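Long-range contacts in putative endonuclease/exonuclease/phosphatase family protein (Bacteroides vulgatus ATCC 8482, PDB 3G6S), which probably hydrolyses phosphodiester bonds in nucleic acids, as nucleases of the endonuclease/exonuclease/phosphatase family do: residues R26-H37 with E245-L255; T203-D211 with E218-I226. All blocks are in the same frame, centred on the assembly; numbering follows the deposited sequence.

Contact 1: residues R26-H37 with E245-L255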
# COMPACT_ATOMS: atom_id res chain seq x y z
N ARG A 26 7.34 17.85 3.78
CA ARG A 26 7.59 16.65 3.01
C ARG A 26 6.73 16.55 1.77
O ARG A 26 7.05 15.81 0.84
CB ARG A 26 7.38 15.43 3.92
CG ARG A 26 8.23 15.51 5.17
CD ARG A 26 8.17 14.26 6.03
NE ARG A 26 6.94 14.15 6.82
CZ ARG A 26 5.84 13.52 6.42
NH1 ARG A 26 5.80 12.95 5.22
NH2 ARG A 26 4.79 13.44 7.23
N LYS A 27 5.63 17.31 1.77
CA LYS A 27 4.68 17.35 0.66
C LYS A 27 5.33 17.29 -0.72
O LYS A 27 5.08 16.36 -1.48
CB LYS A 27 3.85 18.64 0.70
CG LYS A 27 2.99 18.87 1.94
CD LYS A 27 1.95 19.98 1.69
CE LYS A 27 2.57 21.26 1.14
NZ LYS A 27 1.53 22.18 0.61
N ASP A 28 6.15 18.29 -1.03
CA ASP A 28 6.81 18.36 -2.32
C ASP A 28 7.78 17.22 -2.56
O ASP A 28 7.83 16.67 -3.66
CB ASP A 28 7.52 19.69 -2.47
CG ASP A 28 6.56 20.83 -2.79
OD1 ASP A 28 5.54 20.96 -2.07
OD2 ASP A 28 6.81 21.58 -3.76
N ARG A 29 8.56 16.87 -1.53
CA ARG A 29 9.52 15.78 -1.66
C ARG A 29 8.83 14.48 -2.05
O ARG A 29 9.32 13.75 -2.91
CB ARG A 29 10.28 15.60 -0.33
CG ARG A 29 11.18 16.76 0.05
CD ARG A 29 12.30 16.31 0.98
NE ARG A 29 11.90 16.22 2.38
CZ ARG A 29 11.99 17.22 3.26
NH1 ARG A 29 12.47 18.40 2.87
NH2 ARG A 29 11.61 17.04 4.52
N VAL A 30 7.68 14.19 -1.43
CA VAL A 30 6.93 12.97 -1.73
C VAL A 30 6.36 12.96 -3.16
O VAL A 30 6.50 11.96 -3.88
CB VAL A 30 5.77 12.76 -0.72
CG1 VAL A 30 4.98 11.50 -1.08
CG2 VAL A 30 6.33 12.62 0.69
N CYS A 31 5.72 14.05 -3.56
CA CYS A 31 5.17 14.16 -4.92
C CYS A 31 6.29 14.00 -5.95
O CYS A 31 6.14 13.28 -6.94
CB CYS A 31 4.51 15.52 -5.15
SG CYS A 31 3.06 15.87 -4.14
N GLN A 32 7.40 14.69 -5.71
CA GLN A 32 8.53 14.65 -6.63
C GLN A 32 9.04 13.23 -6.80
O GLN A 32 9.29 12.79 -7.92
CB GLN A 32 9.65 15.57 -6.14
CG GLN A 32 10.58 16.02 -7.26
CD GLN A 32 9.82 16.67 -8.42
OE1 GLN A 32 9.13 17.68 -8.24
NE2 GLN A 32 9.93 16.08 -9.61
N PHE A 33 9.19 12.51 -5.70
CA PHE A 33 9.68 11.13 -5.75
C PHE A 33 8.80 10.30 -6.69
O PHE A 33 9.30 9.59 -7.57
CB PHE A 33 9.65 10.53 -4.34
CG PHE A 33 10.17 9.14 -4.26
CD1 PHE A 33 11.53 8.90 -4.09
CD2 PHE A 33 9.31 8.06 -4.36
CE1 PHE A 33 12.02 7.60 -4.02
CE2 PHE A 33 9.79 6.75 -4.28
CZ PHE A 33 11.14 6.52 -4.11
N ILE A 34 7.48 10.41 -6.50
CA ILE A 34 6.51 9.69 -7.32
C ILE A 34 6.67 9.98 -8.81
O ILE A 34 6.80 9.06 -9.61
CB ILE A 34 5.07 10.03 -6.87
CG1 ILE A 34 4.88 9.60 -5.41
CG2 ILE A 34 4.05 9.34 -7.78
CD1 ILE A 34 3.52 9.98 -4.82
N LYS A 35 6.66 11.26 -9.19
CA LYS A 35 6.82 11.61 -10.60
C LYS A 35 8.21 11.22 -11.13
O LYS A 35 8.33 10.74 -12.25
CB LYS A 35 6.59 13.11 -10.83
CG LYS A 35 5.14 13.56 -10.68
CD LYS A 35 4.93 14.44 -9.45
CE LYS A 35 5.30 15.90 -9.72
NZ LYS A 35 4.45 16.49 -10.79
N ASP A 36 9.25 11.43 -10.32
CA ASP A 36 10.62 11.10 -10.72
C ASP A 36 10.78 9.61 -11.05
O ASP A 36 11.32 9.25 -12.10
CB ASP A 36 11.62 11.44 -9.61
CG ASP A 36 11.97 12.92 -9.55
OD1 ASP A 36 11.33 13.74 -10.26
OD2 ASP A 36 12.89 13.26 -8.76
N HIS A 37 10.33 8.74 -10.14
CA HIS A 37 10.45 7.31 -10.35
C HIS A 37 9.35 6.78 -11.26
O HIS A 37 9.26 5.58 -11.49
CB HIS A 37 10.44 6.57 -9.02
CG HIS A 37 11.71 6.74 -8.24
ND1 HIS A 37 12.05 7.91 -7.62
CD2 HIS A 37 12.74 5.88 -8.03
CE1 HIS A 37 13.24 7.78 -7.05
NE2 HIS A 37 13.68 6.56 -7.29
N GLU A 245 18.56 14.43 5.63
CA GLU A 245 18.31 15.83 5.31
C GLU A 245 16.93 15.97 4.65
O GLU A 245 16.04 16.63 5.19
CB GLU A 245 19.39 16.37 4.37
CG GLU A 245 20.83 16.28 4.89
CD GLU A 245 21.51 14.94 4.60
OE1 GLU A 245 21.07 13.91 5.17
OE2 GLU A 245 22.47 14.92 3.80
N ALA A 246 16.77 15.36 3.48
CA ALA A 246 15.51 15.41 2.74
C ALA A 246 14.65 14.18 3.00
O ALA A 246 14.38 13.39 2.09
CB ALA A 246 15.80 15.55 1.25
N LEU A 247 14.22 14.02 4.24
CA LEU A 247 13.40 12.88 4.65
C LEU A 247 12.00 12.92 4.04
O LEU A 247 11.34 13.96 4.06
CB LEU A 247 13.30 12.84 6.17
CG LEU A 247 13.58 11.53 6.89
CD1 LEU A 247 14.82 10.87 6.33
CD2 LEU A 247 13.75 11.80 8.37
N LEU A 248 11.56 11.79 3.49
CA LEU A 248 10.24 11.72 2.87
C LEU A 248 9.16 11.31 3.88
O LEU A 248 8.04 11.83 3.87
CB LEU A 248 10.23 10.70 1.72
CG LEU A 248 10.55 11.14 0.29
CD1 LEU A 248 11.86 11.90 0.24
CD2 LEU A 248 10.63 9.90 -0.59
N SER A 249 9.53 10.40 4.78
CA SER A 249 8.57 9.89 5.75
C SER A 249 9.33 9.07 6.77
O SER A 249 10.53 8.89 6.64
CB SER A 249 7.54 9.04 5.00
OG SER A 249 7.06 7.97 5.78
N ASP A 250 8.64 8.59 7.80
CA ASP A 250 9.32 7.75 8.78
C ASP A 250 9.46 6.35 8.18
O ASP A 250 10.16 5.50 8.72
CB ASP A 250 8.55 7.69 10.11
CG ASP A 250 7.08 7.43 9.93
OD1 ASP A 250 6.70 6.86 8.88
OD2 ASP A 250 6.30 7.77 10.84
N HIS A 251 8.79 6.13 7.06
CA HIS A 251 8.85 4.86 6.35
C HIS A 251 9.61 5.00 5.03
O HIS A 251 9.80 6.11 4.52
CB HIS A 251 7.45 4.34 6.01
CG HIS A 251 6.75 3.67 7.15
ND1 HIS A 251 6.15 4.37 8.17
CD2 HIS A 251 6.50 2.36 7.40
CE1 HIS A 251 5.56 3.53 9.00
NE2 HIS A 251 5.76 2.30 8.55
N ASN A 252 10.04 3.87 4.49
CA ASN A 252 10.72 3.83 3.20
C ASN A 252 9.75 3.17 2.21
O ASN A 252 9.17 2.13 2.50
CB ASN A 252 12.01 3.01 3.27
CG ASN A 252 13.21 3.84 3.71
OD1 ASN A 252 13.19 5.08 3.66
ND2 ASN A 252 14.28 3.16 4.12
N PRO A 253 9.56 3.76 1.04
CA PRO A 253 8.66 3.18 0.04
C PRO A 253 9.28 1.93 -0.58
O PRO A 253 10.51 1.78 -0.60
CB PRO A 253 8.52 4.30 -0.98
CG PRO A 253 9.90 4.90 -0.96
CD PRO A 253 10.21 4.98 0.52
N GLN A 254 8.44 1.03 -1.07
CA GLN A 254 8.94 -0.19 -1.72
C GLN A 254 8.45 -0.22 -3.16
O GLN A 254 7.26 -0.38 -3.41
CB GLN A 254 8.43 -1.44 -1.00
CG GLN A 254 9.23 -2.68 -1.37
CD GLN A 254 8.49 -4.00 -1.13
OE1 GLN A 254 7.80 -4.17 -0.13
NE2 GLN A 254 8.66 -4.94 -2.05
N LEU A 255 9.37 -0.07 -4.12
CA LEU A 255 8.98 -0.10 -5.52
C LEU A 255 9.07 -1.51 -6.09
O LEU A 255 9.82 -2.34 -5.58
CB LEU A 255 9.85 0.84 -6.37
CG LEU A 255 10.07 2.26 -5.84
CD1 LEU A 255 10.59 3.15 -6.97
CD2 LEU A 255 8.78 2.83 -5.29

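Contact 2: residues T203-D211 with E218-I226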
# COMPACT_ATOMS: atom_id res chain seq x y z
N THR A 203 17.35 -3.96 -5.09
CA THR A 203 18.30 -2.89 -4.80
C THR A 203 17.79 -2.01 -3.66
O THR A 203 16.59 -1.94 -3.40
CB THR A 203 18.58 -2.03 -6.05
OG1 THR A 203 17.36 -1.42 -6.51
CG2 THR A 203 19.14 -2.91 -7.18
N GLY A 204 18.71 -1.34 -2.98
CA GLY A 204 18.33 -0.48 -1.88
C GLY A 204 18.55 -1.16 -0.54
O GLY A 204 19.32 -2.12 -0.44
N VAL A 205 17.85 -0.67 0.48
CA VAL A 205 17.95 -1.19 1.83
C VAL A 205 16.92 -2.32 2.04
O VAL A 205 16.03 -2.51 1.21
CB VAL A 205 17.71 -0.05 2.85
CG1 VAL A 205 18.84 0.97 2.75
CG2 VAL A 205 16.37 0.65 2.56
N ASP A 206 17.05 -3.06 3.14
CA ASP A 206 16.14 -4.17 3.42
C ASP A 206 15.15 -3.91 4.55
O ASP A 206 14.50 -4.84 5.05
CB ASP A 206 16.92 -5.47 3.71
CG ASP A 206 17.96 -5.29 4.80
OD1 ASP A 206 17.65 -4.66 5.83
OD2 ASP A 206 19.09 -5.80 4.63
N TYR A 207 15.03 -2.66 4.96
CA TYR A 207 14.09 -2.28 6.02
C TYR A 207 13.20 -1.16 5.49
O TYR A 207 13.61 -0.42 4.59
CB TYR A 207 14.84 -1.82 7.27
CG TYR A 207 15.81 -0.68 7.03
CD1 TYR A 207 17.09 -0.92 6.53
CD2 TYR A 207 15.45 0.64 7.32
CE1 TYR A 207 17.99 0.12 6.31
CE2 TYR A 207 16.34 1.69 7.11
CZ TYR A 207 17.60 1.42 6.60
OH TYR A 207 18.49 2.44 6.39
N THR A 208 12.01 -1.03 6.07
CA THR A 208 11.05 -0.04 5.62
C THR A 208 10.61 0.97 6.70
O THR A 208 9.83 1.89 6.43
CB THR A 208 9.80 -0.75 5.02
OG1 THR A 208 8.85 0.21 4.53
CG2 THR A 208 9.12 -1.60 6.07
N PHE A 209 11.09 0.79 7.92
CA PHE A 209 10.75 1.72 8.99
C PHE A 209 12.01 2.14 9.74
O PHE A 209 12.79 1.30 10.18
CB PHE A 209 9.77 1.08 9.96
CG PHE A 209 9.26 2.03 11.00
CD1 PHE A 209 8.47 3.12 10.63
CD2 PHE A 209 9.59 1.86 12.34
CE1 PHE A 209 8.02 4.03 11.59
CE2 PHE A 209 9.16 2.75 13.31
CZ PHE A 209 8.36 3.85 12.94
N HIS A 210 12.21 3.44 9.89
CA HIS A 210 13.39 3.96 10.57
C HIS A 210 13.04 5.08 11.55
O HIS A 210 13.91 5.64 12.21
CB HIS A 210 14.39 4.47 9.53
CG HIS A 210 13.75 5.32 8.47
ND1 HIS A 210 13.25 6.58 8.72
CD2 HIS A 210 13.48 5.06 7.17
CE1 HIS A 210 12.71 7.06 7.62
NE2 HIS A 210 12.84 6.16 6.66
N ASP A 211 11.75 5.40 11.64
CA ASP A 211 11.24 6.44 12.53
C ASP A 211 11.96 7.78 12.31
O ASP A 211 12.43 8.40 13.26
CB ASP A 211 11.37 5.99 14.00
CG ASP A 211 10.77 6.98 14.98
OD1 ASP A 211 9.71 7.56 14.68
OD2 ASP A 211 11.36 7.18 16.06
N GLU A 218 20.78 -1.29 11.40
CA GLU A 218 20.82 -2.68 11.83
C GLU A 218 19.61 -3.12 12.64
O GLU A 218 19.27 -4.30 12.66
CB GLU A 218 22.10 -2.97 12.63
CG GLU A 218 22.27 -2.12 13.87
CD GLU A 218 23.11 -0.88 13.62
OE1 GLU A 218 22.81 -0.14 12.65
OE2 GLU A 218 24.07 -0.64 14.39
N ASP A 219 18.95 -2.18 13.31
CA ASP A 219 17.79 -2.52 14.12
C ASP A 219 16.45 -2.23 13.45
O ASP A 219 15.40 -2.37 14.07
CB ASP A 219 17.84 -1.81 15.48
CG ASP A 219 19.03 -2.23 16.32
OD1 ASP A 219 19.37 -3.44 16.31
OD2 ASP A 219 19.62 -1.36 16.99
N CYS A 220 16.49 -1.81 12.19
CA CYS A 220 15.27 -1.51 11.47
C CYS A 220 14.63 -2.77 10.90
O CYS A 220 15.31 -3.73 10.53
CB CYS A 220 15.55 -0.52 10.35
SG CYS A 220 15.97 1.14 10.89
N GLU A 221 13.30 -2.76 10.83
CA GLU A 221 12.57 -3.90 10.32
C GLU A 221 11.77 -3.54 9.08
O GLU A 221 11.51 -2.37 8.80
CB GLU A 221 11.61 -4.43 11.37
CG GLU A 221 12.20 -4.57 12.75
CD GLU A 221 11.18 -5.11 13.73
OE1 GLU A 221 10.01 -4.66 13.68
OE2 GLU A 221 11.56 -5.97 14.56
N LYS A 222 11.37 -4.58 8.36
CA LYS A 222 10.56 -4.43 7.16
C LYS A 222 9.13 -4.80 7.54
O LYS A 222 8.86 -5.95 7.86
CB LYS A 222 11.07 -5.36 6.06
CG LYS A 222 10.20 -5.40 4.82
CD LYS A 222 10.92 -6.06 3.66
CE LYS A 222 10.25 -5.75 2.32
NZ LYS A 222 8.88 -6.32 2.23
N ILE A 223 8.23 -3.82 7.51
CA ILE A 223 6.84 -4.08 7.87
C ILE A 223 5.90 -3.73 6.74
O ILE A 223 4.68 -3.84 6.89
CB ILE A 223 6.42 -3.29 9.11
CG1 ILE A 223 6.55 -1.79 8.86
CG2 ILE A 223 7.28 -3.71 10.30
CD1 ILE A 223 6.20 -0.94 10.05
N ASP A 224 6.46 -3.31 5.61
CA ASP A 224 5.65 -2.96 4.45
C ASP A 224 5.89 -3.99 3.36
O ASP A 224 7.03 -4.36 3.11
CB ASP A 224 6.01 -1.55 3.98
CG ASP A 224 5.67 -0.48 5.04
OD1 ASP A 224 6.59 -0.04 5.77
OD2 ASP A 224 4.48 -0.10 5.15
N PHE A 225 4.83 -4.47 2.73
CA PHE A 225 5.01 -5.49 1.70
C PHE A 225 4.18 -5.31 0.44
O PHE A 225 3.17 -4.59 0.42
CB PHE A 225 4.66 -6.88 2.26
CG PHE A 225 5.41 -7.25 3.51
CD1 PHE A 225 6.52 -8.08 3.45
CD2 PHE A 225 4.98 -6.76 4.75
CE1 PHE A 225 7.21 -8.43 4.61
CE2 PHE A 225 5.66 -7.10 5.92
CZ PHE A 225 6.78 -7.94 5.86
N ILE A 226 4.63 -5.99 -0.61
CA ILE A 226 3.94 -6.01 -1.88
C ILE A 226 3.71 -7.50 -2.19
O ILE A 226 4.66 -8.26 -2.37
CB ILE A 226 4.77 -5.38 -3.01
CG1 ILE A 226 4.98 -3.90 -2.73
CG2 ILE A 226 4.05 -5.57 -4.36
CD1 ILE A 226 5.77 -3.16 -3.82

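Contact 1: residues R26-H37 with E245-L255
With CG anti to the backbone N (chi1 -178°), F33 swings its ring out from helix 27-36 toward L248, P253 and L255, while a bend at chi3 of R29 (-82°) turns the guanidinium back onto the chain at A246 and L247. Helix meets loop here through two arginines gripping carbonyls at one end and an apolar cluster at the other. R29 holds the single oxygen L247 O with two nitrogens, side-on and in the guanidinium plane: NE lies 2.9 Å from L247 O, above the carbonyl plane, whereas NH2, at 3.1 Å from L247 O, sits in that plane on a lone pair. A246 CA lies over one face of the same guanidinium. R26 NH1 bonds to L248 O at 2.8 Å, and its guanidinium is further held by N21 O, I11 O and R12 O, so backbone oxygens fix its rotation. Farther along, L248 CD2 makes an off-centre CH-pi contact, 4.2 Å from the F33 ring centroid. P253 CG reaches F33 CZ at 3.8 Å, and L255 CD2 comes to the ring edge. H37 closes the row, its CD2 3.6 Å from L255 CD1, with F33 CZ over the centre of its imidazole. The loop carries the Ser-Asp-His signature of the family: S249 OG accepts from H251 N in an ST turn and, as modelled, H251 ND1 bonds to D250 OD1 at 2.6 Å. Helix 27-36 thus lies against the start of strand 254-260; L255 in it and P253 just before it also touch strand 2-10, its neighbour in the seven-stranded sheet.

Contact 2: residues T203-D211 with E218-I226
The Y207 ring has V205 CG2 over one face, offset toward the rim, and D206 OD1 at its edge in plane; from the other side C220 approaches obliquely, its SG 4.2 Å from the ring centroid in a sulfur-aromatic contact. The F209 ring carries D211 N over the centre of one face, while F209 CB meets I223 CD1 at 4.1 Å. Replacing Y207 with an alanine would remove the ring and its hydroxyl, which would probably leave C220 SG without an aromatic partner and E242 without the bond it shares with Y207 OH. The touching parts, 206-210 and 220-224, run 105° apart where the halves of the DNase I-like alpha/beta sandwich come together: one follows edge strand 201-204 of the seven-stranded sheet, the other leads into strand 224-228 of the six-stranded one. Where they meet, T208 N donates to E221 O at 3.1 Å, from above the carbonyl plane, and F209 N adds a weak bond to that oxygen. With chi1 at -178°, T208 turns OG1 away from its backbone N to within 2.6 Å of D224 OD1; N252 O is also within reach of its one proton. K222 NZ turns back to D224 O, 2.8 Å away.

A long-range and a short-range contact meet here at one end of a sandwich fold. Contact 2 is nested inside contact 1 along the chain: 26-37, 203-211, 218-226, then 245-255. Their centres lie about 15 Å apart, yet they touch, through probable backbone hydrogen bonds from N252 N to T208 O and from H210 N to D250 O. Both reach the seven-stranded sheet, by strands 254-260 and 201-204, while strand 224-228 joins contact 2 to the six-stranded sheet. Segment 245-255 thus lies between helix 27-36 and contact 2, and H251 of the Ser-Asp-His motif stands beside D224, as the corresponding His and Asp do in DNase I-like active sites, so both contacts probably help shape that site.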